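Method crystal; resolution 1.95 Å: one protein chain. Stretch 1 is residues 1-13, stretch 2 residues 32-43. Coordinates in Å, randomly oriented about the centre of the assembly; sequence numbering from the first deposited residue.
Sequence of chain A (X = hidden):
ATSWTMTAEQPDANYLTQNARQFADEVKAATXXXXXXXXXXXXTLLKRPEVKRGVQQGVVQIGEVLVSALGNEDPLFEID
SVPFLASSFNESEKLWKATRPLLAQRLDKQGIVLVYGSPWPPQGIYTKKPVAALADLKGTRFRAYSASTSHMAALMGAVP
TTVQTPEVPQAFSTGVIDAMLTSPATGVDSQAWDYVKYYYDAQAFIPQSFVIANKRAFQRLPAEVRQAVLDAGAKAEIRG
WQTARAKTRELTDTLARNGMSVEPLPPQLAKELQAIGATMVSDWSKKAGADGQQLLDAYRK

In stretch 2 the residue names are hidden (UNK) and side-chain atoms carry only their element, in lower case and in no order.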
# COMPACT_ATOMS: atom_id res chain seq x y z
N ALA A 1 27.51 18.18 -5.01
CA ALA A 1 26.65 17.01 -5.33
C ALA A 1 26.27 16.26 -4.06
O ALA A 1 27.03 16.29 -3.06
CB ALA A 1 27.33 16.09 -6.33
N THR A 2 25.10 15.64 -4.07
CA THR A 2 24.56 14.98 -2.90
C THR A 2 24.12 13.60 -3.37
O THR A 2 23.51 13.50 -4.44
CB THR A 2 23.37 15.75 -2.34
OG1 THR A 2 23.78 17.08 -1.97
CG2 THR A 2 22.80 15.08 -1.11
N SER A 3 24.47 12.56 -2.59
CA SER A 3 23.98 11.19 -2.78
C SER A 3 23.03 10.83 -1.66
O SER A 3 23.38 10.99 -0.48
CB SER A 3 25.12 10.17 -2.74
OG SER A 3 26.22 10.63 -3.48
N TRP A 4 21.87 10.28 -2.02
CA TRP A 4 20.84 9.81 -1.09
C TRP A 4 20.71 8.32 -1.30
O TRP A 4 20.76 7.85 -2.46
CB TRP A 4 19.51 10.22 -1.66
CG TRP A 4 18.68 11.24 -1.15
CD1 TRP A 4 17.31 11.36 -1.39
CD2 TRP A 4 19.04 12.34 -0.43
NE1 TRP A 4 16.82 12.44 -0.79
CE2 TRP A 4 17.87 13.08 -0.20
CE3 TRP A 4 20.23 12.79 0.09
CZ2 TRP A 4 17.87 14.23 0.52
CZ3 TRP A 4 20.21 13.89 0.78
CH2 TRP A 4 19.05 14.61 1.00
N THR A 5 20.38 7.58 -0.25
CA THR A 5 19.96 6.20 -0.41
C THR A 5 18.48 6.11 -0.12
O THR A 5 17.96 6.71 0.83
CB THR A 5 20.73 5.25 0.56
OG1 THR A 5 22.14 5.34 0.24
CG2 THR A 5 20.26 3.77 0.37
N MSE A 6 17.78 5.37 -0.97
CA MSE A 6 16.37 5.19 -0.82
C MSE A 6 16.05 3.71 -0.57
O MSE A 6 16.65 2.82 -1.19
CB MSE A 6 15.64 5.67 -2.08
CG MSE A 6 14.12 5.50 -2.05
SE MSE A 6 13.30 6.43 -3.60
CE MSE A 6 13.77 8.21 -3.38
N THR A 7 15.08 3.46 0.30
CA THR A 7 14.55 2.10 0.45
C THR A 7 13.23 2.04 -0.31
O THR A 7 12.43 2.98 -0.27
CB THR A 7 14.39 1.68 1.94
OG1 THR A 7 13.85 0.34 2.02
CG2 THR A 7 13.42 2.65 2.69
N ALA A 8 13.00 0.93 -1.00
CA ALA A 8 11.70 0.62 -1.61
C ALA A 8 11.29 -0.76 -1.14
O ALA A 8 12.12 -1.68 -0.99
CB ALA A 8 11.77 0.67 -3.13
N GLU A 9 9.99 -0.90 -0.90
CA GLU A 9 9.42 -2.08 -0.26
C GLU A 9 9.43 -3.38 -1.12
O GLU A 9 9.73 -4.48 -0.65
CB GLU A 9 7.98 -1.71 0.05
CG GLU A 9 7.50 -2.11 1.35
CD GLU A 9 6.05 -1.75 1.51
OE1 GLU A 9 5.71 -1.14 2.53
OE2 GLU A 9 5.26 -2.12 0.64
N GLN A 10 9.09 -3.22 -2.38
CA GLN A 10 8.76 -4.34 -3.25
C GLN A 10 9.90 -4.64 -4.23
O GLN A 10 10.77 -3.79 -4.47
CB GLN A 10 7.47 -3.98 -3.99
CG GLN A 10 6.28 -3.64 -3.03
CD GLN A 10 5.93 -4.83 -2.14
OE1 GLN A 10 6.04 -5.98 -2.57
NE2 GLN A 10 5.54 -4.55 -0.89
N PRO A 11 9.90 -5.86 -4.81
CA PRO A 11 10.93 -6.22 -5.76
C PRO A 11 10.86 -5.41 -7.06
O PRO A 11 9.89 -4.71 -7.29
CB PRO A 11 10.62 -7.71 -6.05
CG PRO A 11 9.20 -7.85 -5.78
CD PRO A 11 8.97 -6.98 -4.57
N ASP A 12 11.92 -5.47 -7.86
CA ASP A 12 12.03 -4.76 -9.12
C ASP A 12 10.91 -5.17 -10.12
O ASP A 12 10.55 -4.38 -11.00
CB ASP A 12 13.45 -4.97 -9.68
CG ASP A 12 14.50 -4.17 -8.91
OD1 ASP A 12 14.15 -3.23 -8.18
OD2 ASP A 12 15.70 -4.49 -9.00
N ALA A 13 10.32 -6.37 -9.93
CA ALA A 13 9.06 -6.76 -10.64
C ALA A 13 7.92 -5.72 -10.52
O ALA A 13 7.13 -5.53 -11.44
CB ALA A 13 8.54 -8.14 -10.13
N UNK A 32 20.54 17.94 -12.95
CA UNK A 32 21.79 17.87 -13.67
C UNK A 32 22.86 17.14 -12.86
O UNK A 32 24.05 17.47 -12.91
c UNK A 32 22.29 19.31 -14.05
N UNK A 33 22.46 16.12 -12.11
CA UNK A 33 23.43 15.38 -11.34
C UNK A 33 23.69 15.84 -9.91
O UNK A 33 24.37 15.14 -9.17
N UNK A 34 23.14 16.98 -9.51
CA UNK A 34 23.38 17.50 -8.16
C UNK A 34 22.76 16.63 -7.05
O UNK A 34 23.25 16.66 -5.92
c UNK A 34 22.90 18.97 -8.02
N UNK A 35 21.68 15.90 -7.35
CA UNK A 35 21.16 14.93 -6.39
C UNK A 35 20.99 13.57 -7.06
O UNK A 35 20.26 13.44 -8.07
c UNK A 35 19.16 14.44 -4.74
c UNK A 35 19.85 15.40 -5.75
c UNK A 35 20.06 14.12 -3.52
c UNK A 35 17.81 14.99 -4.26
N UNK A 36 21.66 12.57 -6.51
CA UNK A 36 21.54 11.20 -7.01
C UNK A 36 20.92 10.32 -5.92
O UNK A 36 21.41 10.28 -4.79
c UNK A 36 22.73 9.18 -8.00
c UNK A 36 23.91 8.67 -8.80
o UNK A 36 25.05 8.85 -8.31
c UNK A 36 22.89 10.63 -7.47
o UNK A 36 23.68 8.04 -9.88
N UNK A 37 19.83 9.65 -6.26
CA UNK A 37 19.16 8.79 -5.31
C UNK A 37 19.36 7.36 -5.80
O UNK A 37 19.02 7.04 -6.92
c UNK A 37 17.00 8.10 -4.24
c UNK A 37 17.67 9.11 -5.21
c UNK A 37 17.48 10.60 -4.79
c UNK A 37 16.03 11.13 -4.85
N UNK A 38 19.95 6.52 -4.96
CA UNK A 38 20.16 5.11 -5.29
C UNK A 38 19.12 4.28 -4.53
O UNK A 38 19.02 4.36 -3.32
n UNK A 38 24.74 8.17 -5.35
c UNK A 38 21.59 4.67 -4.92
c UNK A 38 23.47 7.95 -4.55
c UNK A 38 23.22 6.53 -4.16
c UNK A 38 22.69 5.62 -5.37
N UNK A 39 18.35 3.50 -5.27
CA UNK A 39 17.22 2.76 -4.72
C UNK A 39 17.67 1.32 -4.41
O UNK A 39 18.26 0.63 -5.27
c UNK A 39 14.91 1.83 -5.15
c UNK A 39 15.51 4.16 -6.02
c UNK A 39 16.03 2.72 -5.71
N UNK A 40 17.42 0.89 -3.19
CA UNK A 40 17.59 -0.50 -2.79
C UNK A 40 16.21 -1.04 -2.52
O UNK A 40 15.56 -0.67 -1.54
c UNK A 40 19.88 -0.02 -1.90
o UNK A 40 21.05 -1.54 -0.55
c UNK A 40 18.50 -0.62 -1.57
n UNK A 40 21.75 0.60 -0.49
c UNK A 40 20.94 -0.38 -0.92
N UNK A 41 15.77 -1.95 -3.38
CA UNK A 41 14.39 -2.35 -3.34
C UNK A 41 14.23 -3.69 -2.59
O UNK A 41 15.20 -4.22 -1.99
o UNK A 41 14.57 -3.52 -5.37
c UNK A 41 13.87 -2.47 -4.76
N UNK A 42 13.03 -4.25 -2.69
CA UNK A 42 12.66 -5.52 -2.06
C UNK A 42 12.91 -5.57 -0.54
O UNK A 42 13.18 -6.65 0.02
c UNK A 42 13.38 -6.67 -2.75
o UNK A 42 11.44 -8.10 -2.47
n UNK A 42 13.47 -9.07 -2.29
c UNK A 42 12.68 -8.02 -2.49
N UNK A 43 12.79 -4.41 0.12
CA UNK A 43 12.88 -4.35 1.58
C UNK A 43 14.20 -4.95 2.12
O UNK A 43 14.29 -5.39 3.28
c UNK A 43 11.67 -5.05 2.24
o UNK A 43 10.45 -4.41 1.93
O HOH W 1 22.32 18.88 -3.99
O HOH W 2 15.02 -1.76 1.01

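Position 32 carries one side-chain carbon and lies out of reach of stretch 1: Ala32. Position 33 has no side-chain atoms. With phi/psi of 92/-8, a CB would jam against the carbonyl O of the preceding residue, so the backbone itself calls for Gly33. Position 34, again a single carbon, contributes mainly its backbone, accepting from Thr2 N to O at 2.8 Å: Ala34.

At 35 the strand begins. Four carbons, forked at the second, place one tip over the face of the Trp4 ring, as a leucine can; Leu35 CD1 sits 4.0 Å from the centroid of the six-membered ring of Trp4, a CH-pi contact. Position 36 turns to the other face, with Ser3. Its three carbons, the last bearing two oxygens, form a carboxylate: Glu36.

Position 37 has four carbons forked at the first, one arm two carbons long, against Trp4 and Met6: Ile37. Its CG1 packs 3.5 Å from Trp4 CD1, while its CG2 meets CE of selenomethionine Met6 at 3.3 Å, so the fork serves two neighbours. At 38, four carbons in a row end in nitrogen, lying along Ser3: Lys38. Its CE is 3.3 Å from Ser3 CB, and its NZ makes a salt bridge with Glu36 OE1 at 3.1 Å along its own strand.

Position 39 bears one carbon carrying two more, beside Met6 and Ala8: Val39, whose CG1 lies 3.9 Å from Ala8 CB. Position 40 has three carbons, the third carrying one oxygen and one nitrogen, near the methyl of Thr5: Gln40.

The strand ends and small polar groups take over. Position 41, one carbon then oxygen, reaches the Asp12 carboxylate: Ser41 OG donates to Asp12 OD1 at 2.9 Å. Position 42 has two carbons, the second with oxygen and nitrogen, beside the Pro11 ring: Asn42. Its positive phi, 55°, helps bend the chain, and its backbone N donates to Gln10 O at 2.9 Å. Position 43 has one carbon and one oxygen, close to Glu9 O: Ser43, whose OG donates to Glu9 O at 2.7 Å.

The contact is a parallel pairing, Thr2 with Leu35 through Thr7 with Gln40. Even-numbered residues of stretch 1 supply both N and O to the ladder, as in Trp4 N to Glu36 O at 2.8 Å and Lys38 N to Trp4 O at 2.9 Å. Alternation then sorts chemistry: Trp4, Met6, Leu35, Ile37 and Val39 share a mostly apolar face with Thr2, whose methyl meets Leu35, while Ser3, Thr5, Thr7, Glu36, Lys38 and Gln40 lie on the other. Beyond the strands, serine hydroxyls and backbone amides hold the turn.

Stretch 2, residues 32-43: AGALEIKVQSNS
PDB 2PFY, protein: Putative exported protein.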